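Local structure of tetratricopeptide repeat protein (Parabacteroides merdae ATCC 43184, 4R7S) at residues Y41-Q51 with S63-N74; R175-A184 with D199-T210. The protein is of unknown function but, as an all-helical tetratricopeptide repeat protein, probably offers a scaffold for binding partner proteins or peptides. All blocks are in the same frame, centred on the assembly; numbering follows the deposited sequence.

Contact 1: residues Y41-Q51 with S63-N74; sequences YALLTNLGTIQ and SYTSALSGHTKN. With EDO (1,2-ethanediol), chain H.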
loop_
_atom_site.group_PDB
_atom_site.type_symbol
_atom_site.label_atom_id
_atom_site.label_comp_id
_atom_site.label_asym_id
_atom_site.label_seq_id
_atom_site.Cartn_x
_atom_site.Cartn_y
_atom_site.Cartn_z
ATOM N N TYR A 41 -17.477 17.947 8.694
ATOM C CA TYR A 41 -16.390 17.483 7.824
ATOM C C TYR A 41 -15.478 16.482 8.610
ATOM O O TYR A 41 -14.871 15.593 8.013
ATOM C CB TYR A 41 -15.576 18.686 7.276
ATOM C CG TYR A 41 -14.613 19.232 8.307
ATOM C CD1 TYR A 41 -15.051 20.088 9.315
ATOM C CD2 TYR A 41 -13.288 18.798 8.350
ATOM C CE1 TYR A 41 -14.189 20.519 10.327
ATOM C CE2 TYR A 41 -12.419 19.219 9.360
ATOM C CZ TYR A 41 -12.871 20.090 10.339
ATOM O OH TYR A 41 -12.014 20.517 11.322
ATOM N N ALA A 42 -15.384 16.650 9.939
ATOM C CA ALA A 42 -14.585 15.749 10.757
ATOM C C ALA A 42 -15.297 14.422 10.896
ATOM O O ALA A 42 -14.646 13.374 10.875
ATOM C CB ALA A 42 -14.327 16.354 12.121
ATOM N N LEU A 43 -16.630 14.464 11.010
ATOM C CA LEU A 43 -17.443 13.268 11.144
ATOM C C LEU A 43 -17.395 12.485 9.848
ATOM O O LEU A 43 -17.257 11.257 9.889
ATOM C CB LEU A 43 -18.895 13.616 11.527
ATOM C CG LEU A 43 -19.103 14.284 12.884
ATOM C CD1 LEU A 43 -20.591 14.270 13.267
ATOM C CD2 LEU A 43 -18.250 13.607 13.963
ATOM N N LEU A 44 -17.442 13.204 8.695
ATOM C CA LEU A 44 -17.372 12.600 7.365
ATOM C C LEU A 44 -16.016 11.923 7.148
ATOM O O LEU A 44 -15.976 10.877 6.510
ATOM C CB LEU A 44 -17.668 13.613 6.254
ATOM C CG LEU A 44 -19.150 13.976 6.133
ATOM C CD1 LEU A 44 -19.355 15.397 5.636
ATOM C CD2 LEU A 44 -19.923 12.961 5.323
ATOM N N THR A 45 -14.935 12.449 7.751
ATOM C CA THR A 45 -13.593 11.861 7.626
ATOM C C THR A 45 -13.587 10.496 8.317
ATOM O O THR A 45 -13.215 9.514 7.666
ATOM C CB THR A 45 -12.485 12.806 8.135
ATOM O OG1 THR A 45 -12.673 14.109 7.587
ATOM C CG2 THR A 45 -11.116 12.346 7.734
ATOM N N ASN A 46 -14.042 10.438 9.606
ATOM C CA ASN A 46 -14.172 9.219 10.423
ATOM C C ASN A 46 -15.044 8.189 9.714
ATOM O O ASN A 46 -14.641 7.035 9.593
ATOM C CB ASN A 46 -14.789 9.529 11.801
ATOM C CG ASN A 46 -14.007 10.451 12.713
ATOM O OD1 ASN A 46 -12.762 10.460 12.735
ATOM N ND2 ASN A 46 -14.752 11.193 13.549
ATOM N N LEU A 47 -16.208 8.623 9.200
ATOM C CA LEU A 47 -17.160 7.790 8.455
ATOM C C LEU A 47 -16.452 7.158 7.248
ATOM O O LEU A 47 -16.519 5.943 7.084
ATOM C CB LEU A 47 -18.402 8.602 8.029
ATOM C CG LEU A 47 -19.486 7.872 7.226
ATOM C CD1 LEU A 47 -20.219 6.827 8.063
ATOM C CD2 LEU A 47 -20.510 8.856 6.675
ATOM N N GLY A 48 -15.726 7.967 6.480
ATOM C CA GLY A 48 -14.964 7.491 5.335
ATOM C C GLY A 48 -14.031 6.352 5.702
ATOM O O GLY A 48 -14.037 5.322 5.028
ATOM N N THR A 49 -13.260 6.512 6.803
ATOM C CA THR A 49 -12.317 5.503 7.280
ATOM C C THR A 49 -13.045 4.244 7.776
ATOM O O THR A 49 -12.607 3.133 7.445
ATOM C CB THR A 49 -11.392 6.078 8.340
ATOM O OG1 THR A 49 -11.006 7.389 7.944
ATOM C CG2 THR A 49 -10.136 5.271 8.478
ATOM N N ILE A 50 -14.153 4.418 8.542
ATOM C CA ILE A 50 -15.003 3.332 9.057
ATOM C C ILE A 50 -15.590 2.522 7.867
ATOM O O ILE A 50 -15.583 1.286 7.900
ATOM C CB ILE A 50 -16.110 3.917 9.970
ATOM C CG1 ILE A 50 -15.513 4.390 11.306
ATOM C CG2 ILE A 50 -17.261 2.931 10.186
ATOM C CD1 ILE A 50 -16.360 5.352 12.042
ATOM N N GLN A 51 -16.059 3.235 6.824
ATOM C CA GLN A 51 -16.607 2.660 5.603
ATOM C C GLN A 51 -15.531 1.907 4.821
ATOM O O GLN A 51 -15.805 0.821 4.316
ATOM C CB GLN A 51 -17.259 3.737 4.719
ATOM C CG GLN A 51 -18.553 4.277 5.319
ATOM C CD GLN A 51 -19.194 5.319 4.442
ATOM O OE1 GLN A 51 -18.532 6.191 3.880
ATOM N NE2 GLN A 51 -20.506 5.260 4.312
ATOM N N SER A 63 -17.751 9.872 1.154
ATOM C CA SER A 63 -17.583 10.493 2.471
ATOM C C SER A 63 -16.339 11.415 2.493
ATOM O O SER A 63 -16.451 12.575 2.899
ATOM C CB SER A 63 -17.509 9.434 3.567
ATOM O OG SER A 63 -18.772 8.812 3.745
ATOM N N TYR A 64 -15.190 10.922 2.006
ATOM C CA TYR A 64 -13.954 11.703 1.915
ATOM C C TYR A 64 -14.123 12.900 0.969
ATOM O O TYR A 64 -13.646 13.994 1.292
ATOM C CB TYR A 64 -12.766 10.834 1.451
ATOM C CG TYR A 64 -12.240 9.835 2.467
ATOM C CD1 TYR A 64 -12.225 10.133 3.827
ATOM C CD2 TYR A 64 -11.655 8.642 2.056
ATOM C CE1 TYR A 64 -11.709 9.233 4.757
ATOM C CE2 TYR A 64 -11.158 7.725 2.977
ATOM C CZ TYR A 64 -11.183 8.026 4.325
ATOM O OH TYR A 64 -10.646 7.133 5.207
ATOM N N THR A 65 -14.809 12.707 -0.169
ATOM C CA THR A 65 -15.067 13.775 -1.129
ATOM C C THR A 65 -15.895 14.895 -0.457
ATOM O O THR A 65 -15.582 16.081 -0.645
ATOM C CB THR A 65 -15.731 13.216 -2.399
ATOM O OG1 THR A 65 -14.766 12.399 -3.070
ATOM C CG2 THR A 65 -16.198 14.308 -3.348
ATOM N N SER A 66 -16.892 14.506 0.363
ATOM C CA SER A 66 -17.759 15.426 1.091
ATOM C C SER A 66 -16.982 16.179 2.137
ATOM O O SER A 66 -17.126 17.390 2.225
ATOM C CB SER A 66 -18.912 14.673 1.746
ATOM O OG SER A 66 -19.718 14.032 0.771
ATOM N N ALA A 67 -16.153 15.473 2.929
ATOM C CA ALA A 67 -15.291 16.050 3.972
ATOM C C ALA A 67 -14.329 17.087 3.379
ATOM O O ALA A 67 -14.101 18.127 3.973
ATOM C CB ALA A 67 -14.495 14.939 4.661
ATOM N N LEU A 68 -13.759 16.784 2.209
ATOM C CA LEU A 68 -12.779 17.622 1.531
ATOM C C LEU A 68 -13.393 18.959 1.036
ATOM O O LEU A 68 -12.715 19.990 1.094
ATOM C CB LEU A 68 -12.126 16.840 0.374
ATOM C CG LEU A 68 -10.839 17.430 -0.184
ATOM C CD1 LEU A 68 -9.729 17.465 0.857
ATOM C CD2 LEU A 68 -10.388 16.677 -1.379
ATOM N N SER A 69 -14.672 18.929 0.621
ATOM C CA SER A 69 -15.478 20.043 0.099
ATOM C C SER A 69 -15.105 21.479 0.633
ATOM O O SER A 69 -14.786 22.372 -0.179
ATOM C CB SER A 69 -16.957 19.786 0.354
ATOM O OG SER A 69 -17.740 20.740 -0.339
ATOM N N GLY A 70 -15.154 21.697 1.950
ATOM C CA GLY A 70 -14.815 23.013 2.478
ATOM C C GLY A 70 -13.421 23.106 3.055
ATOM O O GLY A 70 -13.042 24.156 3.570
ATOM N N HIS A 71 -12.661 21.989 2.998
ATOM C CA HIS A 71 -11.334 21.846 3.591
ATOM C C HIS A 71 -10.377 21.161 2.618
ATOM O O HIS A 71 -9.742 20.170 2.972
ATOM C CB HIS A 71 -11.463 21.035 4.903
ATOM C CG HIS A 71 -12.524 21.564 5.819
ATOM N ND1 HIS A 71 -13.866 21.349 5.562
ATOM C CD2 HIS A 71 -12.406 22.340 6.920
ATOM C CE1 HIS A 71 -14.519 22.000 6.508
ATOM N NE2 HIS A 71 -13.682 22.590 7.363
ATOM N N THR A 72 -10.252 21.729 1.406
ATOM C CA THR A 72 -9.472 21.230 0.258
ATOM C C THR A 72 -7.957 21.003 0.521
ATOM O O THR A 72 -7.294 20.324 -0.279
ATOM C CB THR A 72 -9.625 22.177 -0.938
ATOM O OG1 THR A 72 -9.157 23.470 -0.560
ATOM C CG2 THR A 72 -11.061 22.242 -1.469
ATOM N N LYS A 73 -7.404 21.575 1.605
ATOM C CA LYS A 73 -5.970 21.409 1.855
ATOM C C LYS A 73 -5.684 20.681 3.205
ATOM O O LYS A 73 -4.576 20.776 3.756
ATOM C CB LYS A 73 -5.257 22.770 1.740
ATOM C CG LYS A 73 -4.803 23.051 0.291
ATOM C CD LYS A 73 -5.850 23.676 -0.639
ATOM C CE LYS A 73 -5.419 23.609 -2.089
ATOM N NZ LYS A 73 -6.148 24.597 -2.938
ATOM N N ASN A 74 -6.682 19.897 3.684
ATOM C CA ASN A 74 -6.593 19.075 4.892
ATOM C C ASN A 74 -5.769 17.805 4.605
ATOM O O ASN A 74 -6.230 16.903 3.901
ATOM C CB ASN A 74 -7.990 18.715 5.411
ATOM C CG ASN A 74 -7.943 17.956 6.710
ATOM O OD1 ASN A 74 -7.571 16.767 6.769
ATOM N ND2 ASN A 74 -8.265 18.653 7.788
HETATM C C1 EDO H . -7.677 7.473 10.346
HETATM O O1 EDO H . -6.792 6.796 9.447
HETATM C C2 EDO H . -8.392 8.666 9.641
HETATM O O2 EDO H . -9.783 8.667 9.956
#
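Y41 and H71 lay their rings face to face, centroids 3.7 Å apart and planes 17° from parallel. The two side chains cross at about a right angle, with H71 NE2 over the middle of the tyrosine ring. Y41 CB lies 3.6 Å from H71 CE1 and Y41 CG comes closer to the same carbon, at 3.3 Å. Y41 CD1 and CE1 lie against CE1 and NE2 of H71, Y41 CD2 against its ND1 and CG, and Y41 CE2 and CZ against its CD2 and NE2. Y41 CG stands between the backbone N and the carbonyl carbon (chi1 78°), a position the first turn of helix 40-52 can accept and that swings the ring toward the loop after helix 57-68.

Along the antiparallel helices, small residues let the backbones approach. A67 CB packs 3.8 Å from L44 CB, and S63 fits as a knob among L44, L47, G48 and Q51, its OG donating to Q51 OE1 (2.6 Å). G48 suits its place because Y64 covers it: G48 CA lies over the tyrosine ring, 4.1 Å from its centroid, where a CB would clash. Y64 OH ends in a 2.8 Å hydrogen bond with T49 OG1, which also bonds a 1,2-ethanediol.

This hairpin, within the tetratricopeptide repeat family region, is flanked by helix 20-33, where M31 meets L44 and E24 bonds Q51 NE2, and by helix 75-87, where N80 and R81 touch Y64.

Contact 2: residues R175-A184 with D199-T210; sequences RDWILYEGRA and DIEKVFTESEPT. With EDO (1,2-ethanediol), chain G.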
loop_
_atom_site.group_PDB
_atom_site.type_symbol
_atom_site.label_atom_id
_atom_site.label_comp_id
_atom_site.label_asym_id
_atom_site.label_seq_id
_atom_site.Cartn_x
_atom_site.Cartn_y
_atom_site.Cartn_z
ATOM N N ARG A 175 17.595 -9.352 9.955
ATOM C CA ARG A 175 16.443 -10.181 10.280
ATOM C C ARG A 175 15.127 -9.508 9.872
ATOM O O ARG A 175 14.063 -10.016 10.215
ATOM C CB ARG A 175 16.444 -10.574 11.762
ATOM C CG ARG A 175 17.427 -11.695 12.063
ATOM C CD ARG A 175 17.261 -12.228 13.474
ATOM N NE ARG A 175 17.493 -13.675 13.526
ATOM C CZ ARG A 175 16.543 -14.590 13.708
ATOM N NH1 ARG A 175 15.278 -14.221 13.887
ATOM N NH2 ARG A 175 16.853 -15.879 13.728
ATOM N N ASP A 176 15.193 -8.398 9.109
ATOM C CA ASP A 176 13.996 -7.759 8.561
ATOM C C ASP A 176 13.687 -8.527 7.264
ATOM O O ASP A 176 14.101 -8.146 6.161
ATOM C CB ASP A 176 14.208 -6.242 8.347
ATOM C CG ASP A 176 13.016 -5.472 7.774
ATOM O OD1 ASP A 176 11.890 -6.044 7.731
ATOM O OD2 ASP A 176 13.200 -4.289 7.390
ATOM N N TRP A 177 12.993 -9.648 7.431
ATOM C CA TRP A 177 12.685 -10.618 6.394
ATOM C C TRP A 177 12.045 -10.037 5.107
ATOM O O TRP A 177 12.399 -10.504 4.025
ATOM C CB TRP A 177 11.834 -11.753 6.966
ATOM C CG TRP A 177 12.414 -12.365 8.221
ATOM C CD1 TRP A 177 11.833 -12.398 9.454
ATOM C CD2 TRP A 177 13.724 -12.942 8.381
ATOM N NE1 TRP A 177 12.664 -13.019 10.354
ATOM C CE2 TRP A 177 13.837 -13.354 9.725
ATOM C CE3 TRP A 177 14.787 -13.212 7.504
ATOM C CZ2 TRP A 177 14.992 -13.970 10.227
ATOM C CZ3 TRP A 177 15.920 -13.852 7.993
ATOM C CH2 TRP A 177 16.015 -14.223 9.340
ATOM N N ILE A 178 11.208 -9.004 5.194
ATOM C CA ILE A 178 10.551 -8.415 4.015
ATOM C C ILE A 178 11.569 -7.803 3.015
ATOM O O ILE A 178 11.244 -7.566 1.843
ATOM C CB ILE A 178 9.460 -7.391 4.460
ATOM C CG1 ILE A 178 8.309 -7.303 3.460
ATOM C CG2 ILE A 178 10.018 -6.021 4.820
ATOM C CD1 ILE A 178 7.454 -8.616 3.317
ATOM N N LEU A 179 12.793 -7.557 3.485
ATOM C CA LEU A 179 13.863 -7.053 2.634
ATOM C C LEU A 179 14.360 -8.171 1.706
ATOM O O LEU A 179 14.708 -7.905 0.562
ATOM C CB LEU A 179 15.022 -6.499 3.475
ATOM C CG LEU A 179 14.747 -5.287 4.358
ATOM C CD1 LEU A 179 15.935 -5.015 5.256
ATOM C CD2 LEU A 179 14.424 -4.053 3.526
ATOM N N TYR A 180 14.373 -9.420 2.203
ATOM C CA TYR A 180 14.804 -10.595 1.440
ATOM C C TYR A 180 13.817 -10.887 0.315
ATOM O O TYR A 180 14.215 -11.391 -0.727
ATOM C CB TYR A 180 14.955 -11.815 2.348
ATOM C CG TYR A 180 16.112 -11.745 3.313
ATOM C CD1 TYR A 180 15.980 -11.109 4.543
ATOM C CD2 TYR A 180 17.321 -12.378 3.032
ATOM C CE1 TYR A 180 17.037 -11.059 5.455
ATOM C CE2 TYR A 180 18.381 -12.352 3.943
ATOM C CZ TYR A 180 18.236 -11.683 5.152
ATOM O OH TYR A 180 19.272 -11.629 6.062
ATOM N N GLU A 181 12.546 -10.527 0.518
ATOM C CA GLU A 181 11.454 -10.649 -0.455
ATOM C C GLU A 181 11.666 -9.666 -1.616
ATOM O O GLU A 181 11.416 -10.014 -2.778
ATOM C CB GLU A 181 10.090 -10.410 0.211
ATOM C CG GLU A 181 9.669 -11.534 1.154
ATOM C CD GLU A 181 8.175 -11.754 1.335
ATOM O OE1 GLU A 181 7.378 -11.075 0.643
ATOM O OE2 GLU A 181 7.801 -12.622 2.159
ATOM N N GLY A 182 12.143 -8.472 -1.290
ATOM C CA GLY A 182 12.460 -7.437 -2.270
ATOM C C GLY A 182 13.694 -7.813 -3.071
ATOM O O GLY A 182 13.690 -7.750 -4.302
ATOM N N ARG A 183 14.746 -8.267 -2.368
ATOM C CA ARG A 183 15.981 -8.695 -3.010
ATOM C C ARG A 183 15.733 -9.919 -3.890
ATOM O O ARG A 183 16.277 -9.958 -5.002
ATOM C CB ARG A 183 17.108 -8.970 -1.991
ATOM C CG ARG A 183 18.457 -9.088 -2.680
ATOM C CD ARG A 183 19.615 -9.081 -1.715
ATOM N NE ARG A 183 19.639 -10.311 -0.946
ATOM C CZ ARG A 183 20.498 -10.553 0.028
ATOM N NH1 ARG A 183 21.424 -9.657 0.339
ATOM N NH2 ARG A 183 20.455 -11.701 0.688
ATOM N N ALA A 184 14.931 -10.913 -3.408
ATOM C CA ALA A 184 14.613 -12.108 -4.210
ATOM C C ALA A 184 13.931 -11.701 -5.528
ATOM O O ALA A 184 14.277 -12.228 -6.578
ATOM C CB ALA A 184 13.721 -13.078 -3.434
ATOM N N ASP A 199 17.404 -16.618 -1.149
ATOM C CA ASP A 199 16.686 -15.576 -0.389
ATOM C C ASP A 199 15.288 -16.033 -0.006
ATOM O O ASP A 199 14.891 -15.846 1.152
ATOM C CB ASP A 199 16.604 -14.263 -1.170
ATOM C CG ASP A 199 17.786 -13.319 -0.985
ATOM O OD1 ASP A 199 18.667 -13.615 -0.149
ATOM O OD2 ASP A 199 17.815 -12.282 -1.649
ATOM N N ILE A 200 14.556 -16.662 -0.959
ATOM C CA ILE A 200 13.204 -17.174 -0.733
ATOM C C ILE A 200 13.209 -18.244 0.384
ATOM O O ILE A 200 12.372 -18.200 1.284
ATOM C CB ILE A 200 12.608 -17.688 -2.057
ATOM C CG1 ILE A 200 12.266 -16.488 -2.980
ATOM C CG2 ILE A 200 11.360 -18.586 -1.831
ATOM C CD1 ILE A 200 11.852 -16.856 -4.416
ATOM N N GLU A 201 14.187 -19.147 0.353
ATOM C CA GLU A 201 14.382 -20.229 1.320
ATOM C C GLU A 201 14.590 -19.670 2.725
ATOM O O GLU A 201 14.144 -20.280 3.699
ATOM C CB GLU A 201 15.596 -21.087 0.899
ATOM C CG GLU A 201 15.878 -22.310 1.770
ATOM C CD GLU A 201 14.771 -23.346 1.889
ATOM O OE1 GLU A 201 14.064 -23.604 0.886
ATOM O OE2 GLU A 201 14.623 -23.914 2.996
ATOM N N LYS A 202 15.273 -18.517 2.822
ATOM C CA LYS A 202 15.562 -17.871 4.093
ATOM C C LYS A 202 14.262 -17.406 4.755
ATOM O O LYS A 202 14.074 -17.641 5.940
ATOM C CB LYS A 202 16.562 -16.703 3.908
ATOM C CG LYS A 202 17.099 -16.156 5.230
ATOM C CD LYS A 202 18.602 -15.920 5.204
ATOM C CE LYS A 202 19.145 -15.585 6.582
ATOM N NZ LYS A 202 19.111 -16.747 7.524
ATOM N N VAL A 203 13.367 -16.789 3.988
ATOM C CA VAL A 203 12.095 -16.260 4.472
ATOM C C VAL A 203 11.178 -17.413 4.896
ATOM O O VAL A 203 10.532 -17.345 5.944
ATOM C CB VAL A 203 11.415 -15.380 3.402
ATOM C CG1 VAL A 203 10.176 -14.681 3.971
ATOM C CG2 VAL A 203 12.391 -14.363 2.843
ATOM N N PHE A 204 11.120 -18.464 4.066
ATOM C CA PHE A 204 10.289 -19.626 4.323
ATOM C C PHE A 204 10.740 -20.340 5.572
ATOM O O PHE A 204 9.886 -20.791 6.322
ATOM C CB PHE A 204 10.296 -20.585 3.125
ATOM C CG PHE A 204 9.178 -20.354 2.133
ATOM C CD1 PHE A 204 9.331 -19.458 1.084
ATOM C CD2 PHE A 204 7.981 -21.059 2.230
ATOM C CE1 PHE A 204 8.295 -19.237 0.174
ATOM C CE2 PHE A 204 6.952 -20.847 1.312
ATOM C CZ PHE A 204 7.114 -19.933 0.291
ATOM N N THR A 205 12.060 -20.391 5.836
ATOM C CA THR A 205 12.611 -21.090 7.001
ATOM C C THR A 205 12.422 -20.296 8.311
ATOM O O THR A 205 12.130 -20.898 9.351
ATOM C CB THR A 205 14.103 -21.416 6.757
ATOM O OG1 THR A 205 14.238 -22.025 5.464
ATOM C CG2 THR A 205 14.708 -22.353 7.825
ATOM N N GLU A 206 12.580 -18.969 8.255
ATOM C CA GLU A 206 12.594 -18.093 9.420
ATOM C C GLU A 206 11.339 -17.269 9.679
ATOM O O GLU A 206 11.247 -16.657 10.744
ATOM C CB GLU A 206 13.756 -17.098 9.268
ATOM C CG GLU A 206 15.130 -17.736 9.131
ATOM C CD GLU A 206 15.843 -18.141 10.403
ATOM O OE1 GLU A 206 15.299 -17.926 11.513
ATOM O OE2 GLU A 206 16.965 -18.681 10.279
ATOM N N SER A 207 10.415 -17.188 8.721
ATOM C CA SER A 207 9.256 -16.309 8.861
ATOM C C SER A 207 7.996 -16.917 8.162
ATOM O O SER A 207 7.924 -18.127 7.939
ATOM C CB SER A 207 9.630 -14.935 8.287
ATOM O OG SER A 207 8.585 -13.983 8.182
ATOM N N GLU A 208 6.988 -16.069 7.890
ATOM C CA GLU A 208 5.731 -16.406 7.231
ATOM C C GLU A 208 5.685 -15.591 5.910
ATOM O O GLU A 208 5.509 -14.369 5.942
ATOM C CB GLU A 208 4.523 -16.138 8.158
ATOM N N PRO A 209 5.962 -16.241 4.753
ATOM C CA PRO A 209 5.996 -15.495 3.483
ATOM C C PRO A 209 4.661 -14.850 3.082
ATOM O O PRO A 209 3.580 -15.288 3.498
ATOM C CB PRO A 209 6.390 -16.570 2.452
ATOM C CG PRO A 209 6.963 -17.686 3.245
ATOM C CD PRO A 209 6.230 -17.680 4.534
ATOM N N THR A 210 4.756 -13.806 2.246
ATOM C CA THR A 210 3.593 -13.135 1.681
ATOM C C THR A 210 3.118 -13.949 0.480
ATOM O O THR A 210 3.859 -14.814 -0.012
ATOM C CB THR A 210 3.909 -11.667 1.290
ATOM O OG1 THR A 210 4.751 -11.631 0.126
ATOM C CG2 THR A 210 4.510 -10.859 2.439
HETATM C C1 EDO G . 18.704 -25.223 3.655
HETATM O O1 EDO G . 19.238 -23.898 3.721
HETATM C C2 EDO G . 17.572 -25.420 4.673
HETATM O O2 EDO G . 16.622 -24.363 4.629
HETATM O O HOH W 1 12.982 -16.367 13.313
#
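An antiparallel helical hairpin, consistent with a tetratricopeptide repeat, joins R175-A184 to D199-T210, and R183 and D199 clamp it at one end. R183 meets the buried D199 carboxylate side-on: NE donates to OD2 at 2.8 Å and NH2 to OD1 at 2.7 Å, both nearly straight, in the guanidinium plane and on syn lone pairs. R183 NH1 is hydrogen-bonded to N167 OD1. A leucine in place of R183 would probably leave this carboxylate without its countercharge and N167 OD1 without the donor NH1.

Between the helices, A184 CB touches I200 CG1 at 3.7 Å and Y180 CB meets V203 CG2. W177 has the broad surface to cover the far end: E206 CB lies over its six-membered ring, 3.7 Å from the centroid, and S207 CB approaches CD1. E181 begins by pointing away, but its extended chain (chi2 -152°) returns the carboxylate to the loop. There OE1 accepts from T210 OG1 at 2.7 Å and OE2 from T210 N at 3.3 Å, holding the N-cap residue of helix 211-223.

Helix 159-172 borders one side through I170, against Y180 and R183; helix 211-223 borders I200 and A184 through L213 and L216.

How the contacts relate
Contacts 1 and 2 are two versions of one antiparallel hairpin, met in series along the chain and placed on opposite sides of its centre, about 20 and 19 Å from it. Their own centres are about 38 Å apart and their nearest atoms about 23 Å, so neither touches the other; helices between residues 75 and 172 separate them in sequence. The chemistry differs: contact 1 relies on a ring stack, small residues and neutral hydrogen bonds, contact 2 on a charged pair and a tryptophan. No active site is known. Each has a 1,2-ethanediol nearby, probably from the crystallisation liquor, and contact 1 also has a di(hydroxyethyl)ether about 4 Å from the T49 side chain.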